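PDB 6DRU: glycosyl hydrolases family 31 family protein from Aspergillus niger, which catalyses the release of alpha-xylose from the non-reducing terminal glucose of xyloglucan oligosaccharides. Local coordinates for residues A[263-268]-A[280-285]; A[390-395]-A[445-450]; A[306-311]-A[318-323]; A[511-516]-A[545-550]. One frame throughout, in Å; residues are numbered along the deposited sequence.

Contact 1 of 4, residues A[263-268]-A[280-285]; sequences TEVELL and SMIVID. With NAG (2-acetamido-2-deoxy-beta-D-glucopyranose), chain C; XYS (alpha-D-xylopyranose), chain N.
The beta-alpha-beta unit made of strand 252-254, helix 262-274 and strand 281-284 in the catalytic barrel is packed here through Val265 and Leu268 of the helix against Ile282 and Ile284 of the strand that follows. The short axes run nearly antiparallel, at 160°, and come within 10.5 Å. Val265 spreads its two methyls over two strand residues: CG1 lies 4.2 Å from CG2 of Ile282, while CG2 lies 4.3 Å from CG1 of Ile284. One helical turn on, Leu268 CD2 sits 3.5 Å from Ile282 CD1, and these two side chains run alongside each other in opposite senses. No hydrogen bond crosses this greasy layer; Met320 of the next strand and Met308 of helix 305-316 extend it.

Each segment also has a sugar beside it. Glu264 passes its CB 3.5 Å from O5 of the NAG of an attached glycan, on the outer side of the helix. Past the strand's C-terminal end, Asp285 OD2 accepts a hydrogen bond from O4 of the bound xylose at 2.5 Å. Apolar helix-strand packing outside, with a sugar-binding acid just past the strand's C-terminal end, is the layout of a TIM barrel.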
# COMPACT_ATOMS: atom_id res chain seq x y z
N THR A 263 -30.30 -32.74 -31.06
CA THR A 263 -31.16 -33.91 -31.20
C THR A 263 -31.43 -34.57 -29.85
O THR A 263 -32.53 -35.10 -29.64
CB THR A 263 -30.52 -34.91 -32.17
OG1 THR A 263 -30.65 -34.42 -33.51
CG2 THR A 263 -31.17 -36.29 -32.07
N GLU A 264 -30.49 -34.50 -28.92
CA GLU A 264 -30.75 -35.02 -27.58
C GLU A 264 -31.84 -34.22 -26.88
O GLU A 264 -32.67 -34.79 -26.15
CB GLU A 264 -29.46 -35.02 -26.75
CG GLU A 264 -29.65 -35.49 -25.32
CD GLU A 264 -28.34 -35.59 -24.56
OE1 GLU A 264 -27.27 -35.57 -25.21
OE2 GLU A 264 -28.38 -35.69 -23.32
N VAL A 265 -31.86 -32.90 -27.08
CA VAL A 265 -32.90 -32.07 -26.48
C VAL A 265 -34.24 -32.36 -27.13
O VAL A 265 -35.28 -32.38 -26.46
CB VAL A 265 -32.51 -30.58 -26.59
CG1 VAL A 265 -33.67 -29.70 -26.14
CG2 VAL A 265 -31.28 -30.31 -25.75
N GLU A 266 -34.26 -32.58 -28.45
CA GLU A 266 -35.52 -32.86 -29.12
C GLU A 266 -36.08 -34.22 -28.73
O GLU A 266 -37.30 -34.38 -28.62
CB GLU A 266 -35.34 -32.76 -30.64
CG GLU A 266 -35.19 -31.33 -31.14
CD GLU A 266 -34.88 -31.26 -32.62
OE1 GLU A 266 -34.28 -32.22 -33.16
OE2 GLU A 266 -35.24 -30.25 -33.26
N LEU A 267 -35.21 -35.22 -28.51
CA LEU A 267 -35.70 -36.51 -28.05
C LEU A 267 -36.18 -36.45 -26.61
O LEU A 267 -37.06 -37.23 -26.22
CB LEU A 267 -34.62 -37.58 -28.21
CG LEU A 267 -34.10 -37.84 -29.62
CD1 LEU A 267 -33.00 -38.90 -29.61
CD2 LEU A 267 -35.23 -38.23 -30.56
N LEU A 268 -35.61 -35.55 -25.81
CA LEU A 268 -36.08 -35.37 -24.44
C LEU A 268 -37.52 -34.86 -24.41
O LEU A 268 -38.35 -35.35 -23.65
CB LEU A 268 -35.14 -34.42 -23.69
CG LEU A 268 -35.48 -34.08 -22.24
CD1 LEU A 268 -35.41 -35.32 -21.36
CD2 LEU A 268 -34.50 -33.03 -21.76
N SER A 280 -42.26 -28.02 -17.59
CA SER A 280 -42.47 -26.60 -17.86
C SER A 280 -41.26 -25.89 -18.45
O SER A 280 -41.43 -24.89 -19.14
CB SER A 280 -42.90 -25.88 -16.57
OG SER A 280 -44.19 -26.27 -16.17
N MET A 281 -40.05 -26.39 -18.21
CA MET A 281 -38.86 -25.72 -18.72
C MET A 281 -37.74 -26.74 -18.90
O MET A 281 -37.52 -27.59 -18.03
CB MET A 281 -38.40 -24.59 -17.79
CG MET A 281 -37.61 -23.50 -18.50
SD MET A 281 -36.58 -22.53 -17.39
CE MET A 281 -37.80 -21.56 -16.52
N ILE A 282 -37.05 -26.65 -20.03
CA ILE A 282 -35.91 -27.51 -20.36
C ILE A 282 -34.66 -26.64 -20.34
O ILE A 282 -34.64 -25.56 -20.95
CB ILE A 282 -36.10 -28.17 -21.74
CG1 ILE A 282 -37.25 -29.17 -21.71
CG2 ILE A 282 -34.81 -28.85 -22.18
CD1 ILE A 282 -36.90 -30.53 -21.19
N VAL A 283 -33.62 -27.10 -19.65
CA VAL A 283 -32.41 -26.30 -19.42
C VAL A 283 -31.24 -26.93 -20.15
O VAL A 283 -31.03 -28.15 -20.07
CB VAL A 283 -32.11 -26.17 -17.92
CG1 VAL A 283 -30.95 -25.21 -17.70
CG2 VAL A 283 -33.34 -25.69 -17.17
N ILE A 284 -30.47 -26.10 -20.86
CA ILE A 284 -29.23 -26.51 -21.52
C ILE A 284 -28.06 -25.95 -20.72
O ILE A 284 -28.00 -24.74 -20.47
CB ILE A 284 -29.18 -26.01 -22.98
CG1 ILE A 284 -30.36 -26.58 -23.78
CG2 ILE A 284 -27.86 -26.40 -23.63
CD1 ILE A 284 -30.44 -26.04 -25.19
N ASP A 285 -27.14 -26.83 -20.33
CA ASP A 285 -26.07 -26.45 -19.42
C ASP A 285 -24.91 -25.81 -20.20
O ASP A 285 -25.05 -25.41 -21.36
CB ASP A 285 -25.62 -27.66 -18.61
CG ASP A 285 -24.93 -27.28 -17.31
OD1 ASP A 285 -24.64 -26.08 -17.11
OD2 ASP A 285 -24.67 -28.18 -16.48
C1 NAG C . -26.59 -36.23 -30.02
C2 NAG C . -25.47 -37.17 -30.40
C3 NAG C . -25.93 -38.56 -30.62
C4 NAG C . -26.76 -39.02 -29.44
C5 NAG C . -27.88 -38.04 -29.20
C6 NAG C . -28.69 -38.46 -27.99
C7 NAG C . -23.57 -36.04 -31.45
C8 NAG C . -22.94 -35.89 -30.08
N2 NAG C . -24.82 -36.68 -31.57
O3 NAG C . -24.82 -39.40 -30.82
O4 NAG C . -27.29 -40.30 -29.72
O5 NAG C . -27.33 -36.77 -28.95
O6 NAG C . -27.82 -38.63 -26.89
O7 NAG C . -22.99 -35.61 -32.43
C1 XYS N . -21.30 -25.03 -12.32
C2 XYS N . -22.75 -24.98 -11.92
C3 XYS N . -23.44 -26.25 -12.36
C4 XYS N . -23.19 -26.48 -13.83
C5 XYS N . -21.70 -26.40 -14.11
O1 XYS N . -20.69 -26.15 -11.71
O2 XYS N . -22.86 -24.83 -10.52
O3 XYS N . -24.82 -26.16 -12.12
O4 XYS N . -23.66 -27.76 -14.19
O5 XYS N . -21.20 -25.14 -13.72

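Contact 2 of 4, residues A[390-395]-A[445-450]; sequences KNFWID and QAIEEG. With XYS (alpha-D-xylopyranose), chain N.
Ile447 faces Phe392 and Ile394 across the helix-strand layer of the TIM barrel, where helix 439-455 covers the outside of strand 391-394. One isoleucine carries the whole helical side of the contact, using two different branches. Its CG1 stands anti to the carbonyl carbon (chi1 -63°), which sends the long arm to the C-terminal part of the strand and the CG2 methyl to the part before it. The long arm meets Ile394 tip to tip: Ile447 CD1 is 3.3 Å from Ile394 CG2 and 3.7 Å from Ile394 CD1, so the terminal methyl meets both methyls of Ile394. With CG1 of Ile394 held between the backbone N and the carbonyl carbon (chi1 36°), CG2 stands anti to the carbonyl carbon, on the side of the Ile447 methyl. At a slant to the phenyl ring of Phe392, Ile447 CG2 comes 4.1 Å from Phe392 CD2. Trp377 also meets this ring, and Leu380 of helix 370-385 packs on the same side chain.

The intervening residues of the strand point into the barrel instead. Trp393 puts its six-membered ring at the sugar, and its other neighbours include Trp484 and His557. Asp395, probably the catalytic nucleophile of this retaining family, lies just beyond the strand and brings OD1 to 2.7 Å from the ring oxygen O5 of the xylose and 3.0 Å from its C1. Beside it, the xylose O3 lies near the plane of the Trp393 indole, at its edge, 3.2 Å from CZ2.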
# COMPACT_ATOMS: atom_id res chain seq x y z
N LYS A 390 -35.57 -17.97 -24.23
CA LYS A 390 -35.79 -16.65 -23.65
C LYS A 390 -35.58 -16.63 -22.14
O LYS A 390 -35.90 -15.63 -21.49
CB LYS A 390 -37.19 -16.16 -23.99
CG LYS A 390 -37.55 -16.34 -25.46
CD LYS A 390 -38.92 -15.77 -25.78
CE LYS A 390 -38.98 -15.28 -27.22
NZ LYS A 390 -40.03 -14.24 -27.41
N ASN A 391 -35.04 -17.70 -21.57
CA ASN A 391 -34.64 -17.73 -20.17
C ASN A 391 -33.16 -18.07 -20.10
O ASN A 391 -32.67 -18.86 -20.91
CB ASN A 391 -35.48 -18.74 -19.38
CG ASN A 391 -36.97 -18.48 -19.50
OD1 ASN A 391 -37.53 -17.69 -18.75
ND2 ASN A 391 -37.61 -19.14 -20.46
N PHE A 392 -32.45 -17.48 -19.15
CA PHE A 392 -30.99 -17.53 -19.16
C PHE A 392 -30.44 -18.00 -17.82
O PHE A 392 -30.92 -17.60 -16.76
CB PHE A 392 -30.41 -16.17 -19.53
CG PHE A 392 -30.73 -15.76 -20.94
CD1 PHE A 392 -30.02 -16.29 -22.00
CD2 PHE A 392 -31.76 -14.87 -21.20
CE1 PHE A 392 -30.31 -15.93 -23.30
CE2 PHE A 392 -32.06 -14.50 -22.50
CZ PHE A 392 -31.33 -15.03 -23.55
N TRP A 393 -29.42 -18.85 -17.89
CA TRP A 393 -28.76 -19.43 -16.73
C TRP A 393 -27.40 -18.76 -16.59
O TRP A 393 -26.44 -19.13 -17.28
CB TRP A 393 -28.64 -20.94 -16.89
CG TRP A 393 -28.11 -21.66 -15.69
CD1 TRP A 393 -27.83 -21.12 -14.48
CD2 TRP A 393 -27.81 -23.06 -15.60
NE1 TRP A 393 -27.37 -22.10 -13.63
CE2 TRP A 393 -27.34 -23.29 -14.29
CE3 TRP A 393 -27.88 -24.13 -16.49
CZ2 TRP A 393 -26.96 -24.56 -13.85
CZ3 TRP A 393 -27.50 -25.39 -16.06
CH2 TRP A 393 -27.04 -25.59 -14.75
N ILE A 394 -27.32 -17.76 -15.71
CA ILE A 394 -26.10 -16.98 -15.54
C ILE A 394 -25.30 -17.63 -14.41
O ILE A 394 -25.42 -17.27 -13.23
CB ILE A 394 -26.39 -15.51 -15.29
CG1 ILE A 394 -27.66 -15.35 -14.44
CG2 ILE A 394 -26.51 -14.81 -16.61
CD1 ILE A 394 -27.98 -13.91 -14.08
N ASP A 395 -24.46 -18.58 -14.78
CA ASP A 395 -23.73 -19.43 -13.85
C ASP A 395 -22.32 -18.90 -13.65
O ASP A 395 -21.76 -18.22 -14.52
CB ASP A 395 -23.70 -20.86 -14.39
CG ASP A 395 -23.02 -21.83 -13.44
OD1 ASP A 395 -22.27 -22.69 -13.94
OD2 ASP A 395 -23.22 -21.71 -12.22
N GLN A 445 -28.65 -7.77 -13.21
CA GLN A 445 -29.19 -6.55 -13.80
C GLN A 445 -29.04 -6.54 -15.31
O GLN A 445 -29.89 -5.98 -16.01
CB GLN A 445 -28.49 -5.34 -13.17
CG GLN A 445 -28.89 -4.00 -13.76
CD GLN A 445 -27.99 -2.87 -13.28
OE1 GLN A 445 -26.82 -3.07 -12.97
NE2 GLN A 445 -28.54 -1.66 -13.24
N ALA A 446 -27.97 -7.14 -15.84
CA ALA A 446 -27.77 -7.15 -17.28
C ALA A 446 -28.92 -7.83 -18.01
O ALA A 446 -29.40 -7.33 -19.04
CB ALA A 446 -26.44 -7.82 -17.62
N ILE A 447 -29.39 -8.97 -17.50
CA ILE A 447 -30.50 -9.67 -18.15
C ILE A 447 -31.83 -9.03 -17.78
O ILE A 447 -32.75 -9.01 -18.60
CB ILE A 447 -30.48 -11.17 -17.82
CG1 ILE A 447 -29.21 -11.82 -18.35
CG2 ILE A 447 -31.68 -11.87 -18.41
CD1 ILE A 447 -28.18 -11.99 -17.29
N GLU A 448 -31.94 -8.50 -16.56
CA GLU A 448 -33.16 -7.79 -16.20
C GLU A 448 -33.41 -6.62 -17.14
O GLU A 448 -34.54 -6.41 -17.60
CB GLU A 448 -33.07 -7.31 -14.75
CG GLU A 448 -34.28 -6.50 -14.29
CD GLU A 448 -35.51 -7.37 -14.04
OE1 GLU A 448 -35.37 -8.61 -14.00
OE2 GLU A 448 -36.61 -6.80 -13.90
N GLU A 449 -32.36 -5.86 -17.45
CA GLU A 449 -32.49 -4.77 -18.40
C GLU A 449 -32.86 -5.29 -19.79
O GLU A 449 -33.66 -4.68 -20.50
CB GLU A 449 -31.18 -3.97 -18.47
CG GLU A 449 -30.87 -3.19 -17.20
CD GLU A 449 -29.46 -2.62 -17.19
OE1 GLU A 449 -28.59 -3.15 -17.92
OE2 GLU A 449 -29.21 -1.65 -16.44
N GLY A 450 -32.29 -6.44 -20.18
CA GLY A 450 -32.63 -7.01 -21.47
C GLY A 450 -34.05 -7.54 -21.53
O GLY A 450 -34.76 -7.33 -22.51
C1 XYS N . -21.30 -25.03 -12.32
C2 XYS N . -22.75 -24.98 -11.92
C3 XYS N . -23.44 -26.25 -12.36
C4 XYS N . -23.19 -26.48 -13.83
C5 XYS N . -21.70 -26.40 -14.11
O1 XYS N . -20.69 -26.15 -11.71
O2 XYS N . -22.86 -24.83 -10.52
O3 XYS N . -24.82 -26.16 -12.12
O4 XYS N . -23.66 -27.76 -14.19
O5 XYS N . -21.20 -25.14 -13.72

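Contact 3 of 4, residues A[306-311]-A[318-323]; sequences AQMSAR and AEMMAS
Met320 is the residue of the strand that meets helix 305-316, and it does so through its sulfur against Met308 and Ser309. Following the strand from its start, Ala318 comes first, its N bonded to Thr316 OG1 at the end of the helix. Glu319 begins the strand proper and directs its CB away from the helix.

Met320 then turns toward it. With chi1 at -62° and bends at chi2 and chi3, the side chain folds up so that SD rests 3.8 Å from Ser309 CA and 4.1 Å from Ser309 CB. The same sulfur lies 4.1 Å from CE of Met308, and the methyl CE of Met320 is 4.1 Å from that CE as well. The two methionines cross at about a right angle: Met308 leaves the helix with CG anti to its backbone N (chi1 177°), runs out extended, and bends only at chi3, bringing its end across the end of Met320. Ser309 offers carbon to this packing, since its OG is hydrogen-bonded to the carbonyl of Lys387.

Met321, next in line, takes the other side of the strand and packs on Trp393 in the barrel interior. Ala322 and Ser323 carry the strand on, with Ser323 also touching Trp393.

In the barrel this is the closing half of the beta-alpha-beta unit 281-284, 305-316, 319-328. Strand 319-328 runs between strands 281-284 and 391-394, and the methionine pair fills the layer beneath helix 305-316, where Val265 of helix 262-274 and Ile284 touch both of its members.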
# COMPACT_ATOMS: atom_id res chain seq x y z
N ALA A 306 -33.68 -22.25 -33.48
CA ALA A 306 -35.06 -21.79 -33.55
C ALA A 306 -36.01 -22.95 -33.79
O ALA A 306 -37.13 -22.97 -33.26
CB ALA A 306 -35.21 -20.74 -34.64
N GLN A 307 -35.58 -23.94 -34.58
CA GLN A 307 -36.38 -25.14 -34.78
C GLN A 307 -36.41 -26.02 -33.54
O GLN A 307 -37.43 -26.66 -33.25
CB GLN A 307 -35.85 -25.94 -35.97
CG GLN A 307 -36.74 -27.09 -36.39
CD GLN A 307 -35.98 -28.18 -37.12
OE1 GLN A 307 -34.98 -27.91 -37.79
NE2 GLN A 307 -36.44 -29.42 -36.99
N MET A 308 -35.31 -26.06 -32.79
CA MET A 308 -35.27 -26.88 -31.58
C MET A 308 -36.23 -26.34 -30.53
O MET A 308 -37.00 -27.10 -29.93
CB MET A 308 -33.85 -26.93 -31.02
CG MET A 308 -33.72 -27.71 -29.73
SD MET A 308 -32.12 -27.50 -28.93
CE MET A 308 -32.16 -25.76 -28.53
N SER A 309 -36.21 -25.03 -30.30
CA SER A 309 -37.09 -24.44 -29.30
C SER A 309 -38.55 -24.57 -29.72
O SER A 309 -39.43 -24.80 -28.87
CB SER A 309 -36.72 -22.97 -29.08
OG SER A 309 -37.08 -22.19 -30.20
N ALA A 310 -38.84 -24.43 -31.01
CA ALA A 310 -40.21 -24.55 -31.49
C ALA A 310 -40.70 -25.99 -31.37
O ALA A 310 -41.86 -26.24 -31.03
CB ALA A 310 -40.32 -24.06 -32.93
N ARG A 311 -39.82 -26.96 -31.65
CA ARG A 311 -40.20 -28.36 -31.52
C ARG A 311 -40.43 -28.72 -30.06
O ARG A 311 -41.34 -29.50 -29.74
CB ARG A 311 -39.13 -29.26 -32.13
CG ARG A 311 -39.60 -30.69 -32.38
CD ARG A 311 -40.53 -30.79 -33.58
NE ARG A 311 -41.14 -32.11 -33.69
CZ ARG A 311 -42.44 -32.35 -33.53
NH1 ARG A 311 -43.27 -31.35 -33.25
NH2 ARG A 311 -42.91 -33.58 -33.65
N ALA A 318 -43.12 -26.54 -23.10
CA ALA A 318 -42.15 -26.02 -22.16
C ALA A 318 -41.31 -24.92 -22.79
O ALA A 318 -41.04 -24.93 -24.00
CB ALA A 318 -41.24 -27.14 -21.66
N GLU A 319 -40.91 -23.95 -21.97
CA GLU A 319 -39.94 -22.97 -22.39
C GLU A 319 -38.53 -23.54 -22.24
O GLU A 319 -38.33 -24.64 -21.72
CB GLU A 319 -40.09 -21.68 -21.60
CG GLU A 319 -41.37 -20.91 -21.91
CD GLU A 319 -41.10 -19.48 -22.33
OE1 GLU A 319 -40.62 -19.26 -23.47
OE2 GLU A 319 -41.38 -18.56 -21.53
N MET A 320 -37.54 -22.78 -22.68
CA MET A 320 -36.16 -23.24 -22.67
C MET A 320 -35.26 -22.24 -21.96
O MET A 320 -35.55 -21.04 -21.92
CB MET A 320 -35.64 -23.48 -24.10
CG MET A 320 -36.39 -24.56 -24.85
SD MET A 320 -35.34 -25.42 -26.03
CE MET A 320 -34.16 -26.19 -24.92
N MET A 321 -34.18 -22.76 -21.38
CA MET A 321 -33.17 -21.96 -20.70
C MET A 321 -31.79 -22.44 -21.12
O MET A 321 -31.57 -23.65 -21.27
CB MET A 321 -33.32 -22.06 -19.17
CG MET A 321 -32.23 -21.33 -18.40
SD MET A 321 -32.47 -21.34 -16.61
CE MET A 321 -33.81 -20.17 -16.44
N ALA A 322 -30.87 -21.50 -21.32
CA ALA A 322 -29.52 -21.81 -21.74
C ALA A 322 -28.52 -21.17 -20.79
O ALA A 322 -28.81 -20.17 -20.12
CB ALA A 322 -29.25 -21.34 -23.18
N SER A 323 -27.32 -21.74 -20.75
CA SER A 323 -26.29 -21.35 -19.81
C SER A 323 -25.26 -20.44 -20.47
O SER A 323 -24.96 -20.57 -21.66
CB SER A 323 -25.58 -22.58 -19.23
OG SER A 323 -24.38 -22.22 -18.57

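Contact 4 of 4, residues A[511-516]-A[545-550]; sequences GWWTVD and LAWTTF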
# COMPACT_ATOMS: atom_id res chain seq x y z
N GLY A 511 -36.71 -14.51 -1.95
CA GLY A 511 -37.78 -15.49 -1.95
C GLY A 511 -37.62 -16.54 -3.03
O GLY A 511 -37.95 -17.71 -2.83
N TRP A 512 -37.11 -16.13 -4.19
CA TRP A 512 -36.93 -17.03 -5.33
C TRP A 512 -35.66 -17.85 -5.11
O TRP A 512 -34.58 -17.53 -5.61
CB TRP A 512 -36.88 -16.26 -6.64
CG TRP A 512 -38.10 -15.42 -6.94
CD1 TRP A 512 -39.03 -14.95 -6.05
CD2 TRP A 512 -38.52 -14.95 -8.23
NE1 TRP A 512 -39.99 -14.22 -6.70
CE2 TRP A 512 -39.71 -14.21 -8.04
CE3 TRP A 512 -38.01 -15.09 -9.52
CZ2 TRP A 512 -40.39 -13.61 -9.10
CZ3 TRP A 512 -38.69 -14.50 -10.57
CH2 TRP A 512 -39.86 -13.76 -10.35
N TRP A 513 -35.80 -18.92 -4.33
CA TRP A 513 -34.68 -19.77 -3.95
C TRP A 513 -35.01 -21.22 -4.25
O TRP A 513 -36.17 -21.64 -4.18
CB TRP A 513 -34.35 -19.60 -2.46
CG TRP A 513 -33.18 -20.40 -2.00
CD1 TRP A 513 -31.86 -20.04 -2.04
CD2 TRP A 513 -33.21 -21.71 -1.43
NE1 TRP A 513 -31.08 -21.04 -1.52
CE2 TRP A 513 -31.88 -22.08 -1.14
CE3 TRP A 513 -34.24 -22.61 -1.13
CZ2 TRP A 513 -31.56 -23.30 -0.56
CZ3 TRP A 513 -33.92 -23.83 -0.56
CH2 TRP A 513 -32.59 -24.16 -0.28
N THR A 514 -33.98 -21.99 -4.59
CA THR A 514 -34.16 -23.39 -4.97
C THR A 514 -32.83 -24.12 -4.82
O THR A 514 -31.81 -23.54 -4.43
CB THR A 514 -34.72 -23.50 -6.39
OG1 THR A 514 -34.58 -24.84 -6.87
CG2 THR A 514 -34.00 -22.52 -7.31
N VAL A 515 -32.84 -25.42 -5.13
CA VAL A 515 -31.67 -26.29 -5.01
C VAL A 515 -31.57 -27.15 -6.27
O VAL A 515 -32.41 -27.09 -7.16
CB VAL A 515 -31.73 -27.19 -3.76
CG1 VAL A 515 -31.45 -26.40 -2.51
CG2 VAL A 515 -33.07 -27.90 -3.69
N ASP A 516 -30.52 -27.98 -6.31
CA ASP A 516 -30.40 -29.05 -7.29
C ASP A 516 -30.97 -30.32 -6.67
O ASP A 516 -30.40 -30.85 -5.70
CB ASP A 516 -28.94 -29.25 -7.70
CG ASP A 516 -28.43 -28.14 -8.59
OD1 ASP A 516 -27.24 -28.18 -8.95
OD2 ASP A 516 -29.21 -27.21 -8.89
N LEU A 545 -36.02 -35.17 -4.42
CA LEU A 545 -36.98 -34.68 -5.41
C LEU A 545 -38.32 -34.35 -4.77
O LEU A 545 -38.99 -33.40 -5.18
CB LEU A 545 -37.14 -35.72 -6.52
CG LEU A 545 -37.85 -35.34 -7.83
CD1 LEU A 545 -39.37 -35.44 -7.71
CD2 LEU A 545 -37.44 -33.95 -8.28
N ALA A 546 -38.73 -35.13 -3.76
CA ALA A 546 -39.98 -34.85 -3.08
C ALA A 546 -39.93 -33.50 -2.36
O ALA A 546 -40.93 -32.78 -2.32
CB ALA A 546 -40.30 -35.97 -2.09
N TRP A 547 -38.77 -33.15 -1.80
CA TRP A 547 -38.65 -31.89 -1.08
C TRP A 547 -38.77 -30.70 -2.03
O TRP A 547 -39.37 -29.68 -1.68
CB TRP A 547 -37.32 -31.84 -0.33
CG TRP A 547 -37.06 -30.52 0.32
CD1 TRP A 547 -37.95 -29.75 1.02
CD2 TRP A 547 -35.82 -29.80 0.33
NE1 TRP A 547 -37.34 -28.60 1.47
CE2 TRP A 547 -36.03 -28.61 1.05
CE3 TRP A 547 -34.55 -30.05 -0.20
CZ2 TRP A 547 -35.02 -27.67 1.26
CZ3 TRP A 547 -33.55 -29.11 0.00
CH2 TRP A 547 -33.79 -27.94 0.72
N THR A 548 -38.20 -30.82 -3.23
CA THR A 548 -38.24 -29.71 -4.18
C THR A 548 -39.66 -29.36 -4.60
O THR A 548 -39.89 -28.25 -5.11
CB THR A 548 -37.40 -30.04 -5.41
OG1 THR A 548 -38.01 -31.10 -6.14
CG2 THR A 548 -36.00 -30.45 -5.00
N THR A 549 -40.62 -30.27 -4.41
CA THR A 549 -42.02 -29.93 -4.65
C THR A 549 -42.48 -28.79 -3.76
O THR A 549 -43.30 -27.96 -4.17
CB THR A 549 -42.90 -31.16 -4.44
OG1 THR A 549 -42.30 -32.30 -5.06
CG2 THR A 549 -44.29 -30.93 -5.04
N PHE A 550 -41.96 -28.73 -2.53
CA PHE A 550 -42.37 -27.71 -1.58
C PHE A 550 -41.25 -26.68 -1.39
O PHE A 550 -40.87 -26.37 -0.26
CB PHE A 550 -42.76 -28.36 -0.25
CG PHE A 550 -43.83 -29.41 -0.40
CD1 PHE A 550 -45.17 -29.06 -0.34
CD2 PHE A 550 -43.49 -30.73 -0.62
CE1 PHE A 550 -46.15 -30.02 -0.49
CE2 PHE A 550 -44.47 -31.70 -0.76
CZ PHE A 550 -45.81 -31.34 -0.70
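Trp513 and Trp547 both hold CG anti to the backbone N, with chi1 at -178° and 174°, and this carries the far ends of their six-membered rings to a common point. There CH2 of Trp513 lies 4.1 Å from CH2 of Trp547. The Trp547 atom sits near the plane of the Trp513 indole, at its edge, while Trp513 comes to the Trp547 ring at a slant; the two side chains cross at about a right angle.

Val515, two residues further on, works as the second point of contact. Its chi1 of -74° puts CG2 between the backbone N and carbonyl carbon, and this methyl reaches both helix residues, lying 3.9 Å from Trp547 CZ3 and 4.1 Å from Thr548 CG2. Thr548 shows its methyl to the valine because its hydroxyl is turned back into the helix, where OG1 donates to the carbonyl O of Leu545 at 2.7 Å. A similar bond from Thr549 OG1 to Ala546 O belongs to the end of the helix and not to the interface. The indole N-H of Trp547 is used too, bonding to the hydroxyl of Tyr643.

All four touching side chains are buried. Helix 535-548 follows strand 513-514 around the TIM barrel and leads to strand 554-555. Strand 513-514 is hydrogen-bonded to strand 481-484, and helix 492-508 also packs on the contact, with Gln498 touching both Val515 and Trp547 and with Leu495 and Val499 against the same indole.

From the N terminus the contacts come in the order 1, 3, 2, 4, each closing before the next opens, so none nests or crosses. Contact 1 closes 11 intervening residues and contact 3 only six, each pairing a helix with the strand directly after it. Contacts 2 and 4 pair a strand with a later helix, across 49 and 28 residues. Contacts 1 and 3 are neighbours, centres 7 Å apart, with strands 281-284 and 319-328 side by side; strand 391-394 of contact 2 joins the other edge of 319-328. Contact 4 touches none of these, lying further round the same barrel sheet. Contacts 1 and 2 touch through Trp393, and the strand segment of each ends in an aspartate beside the xylose.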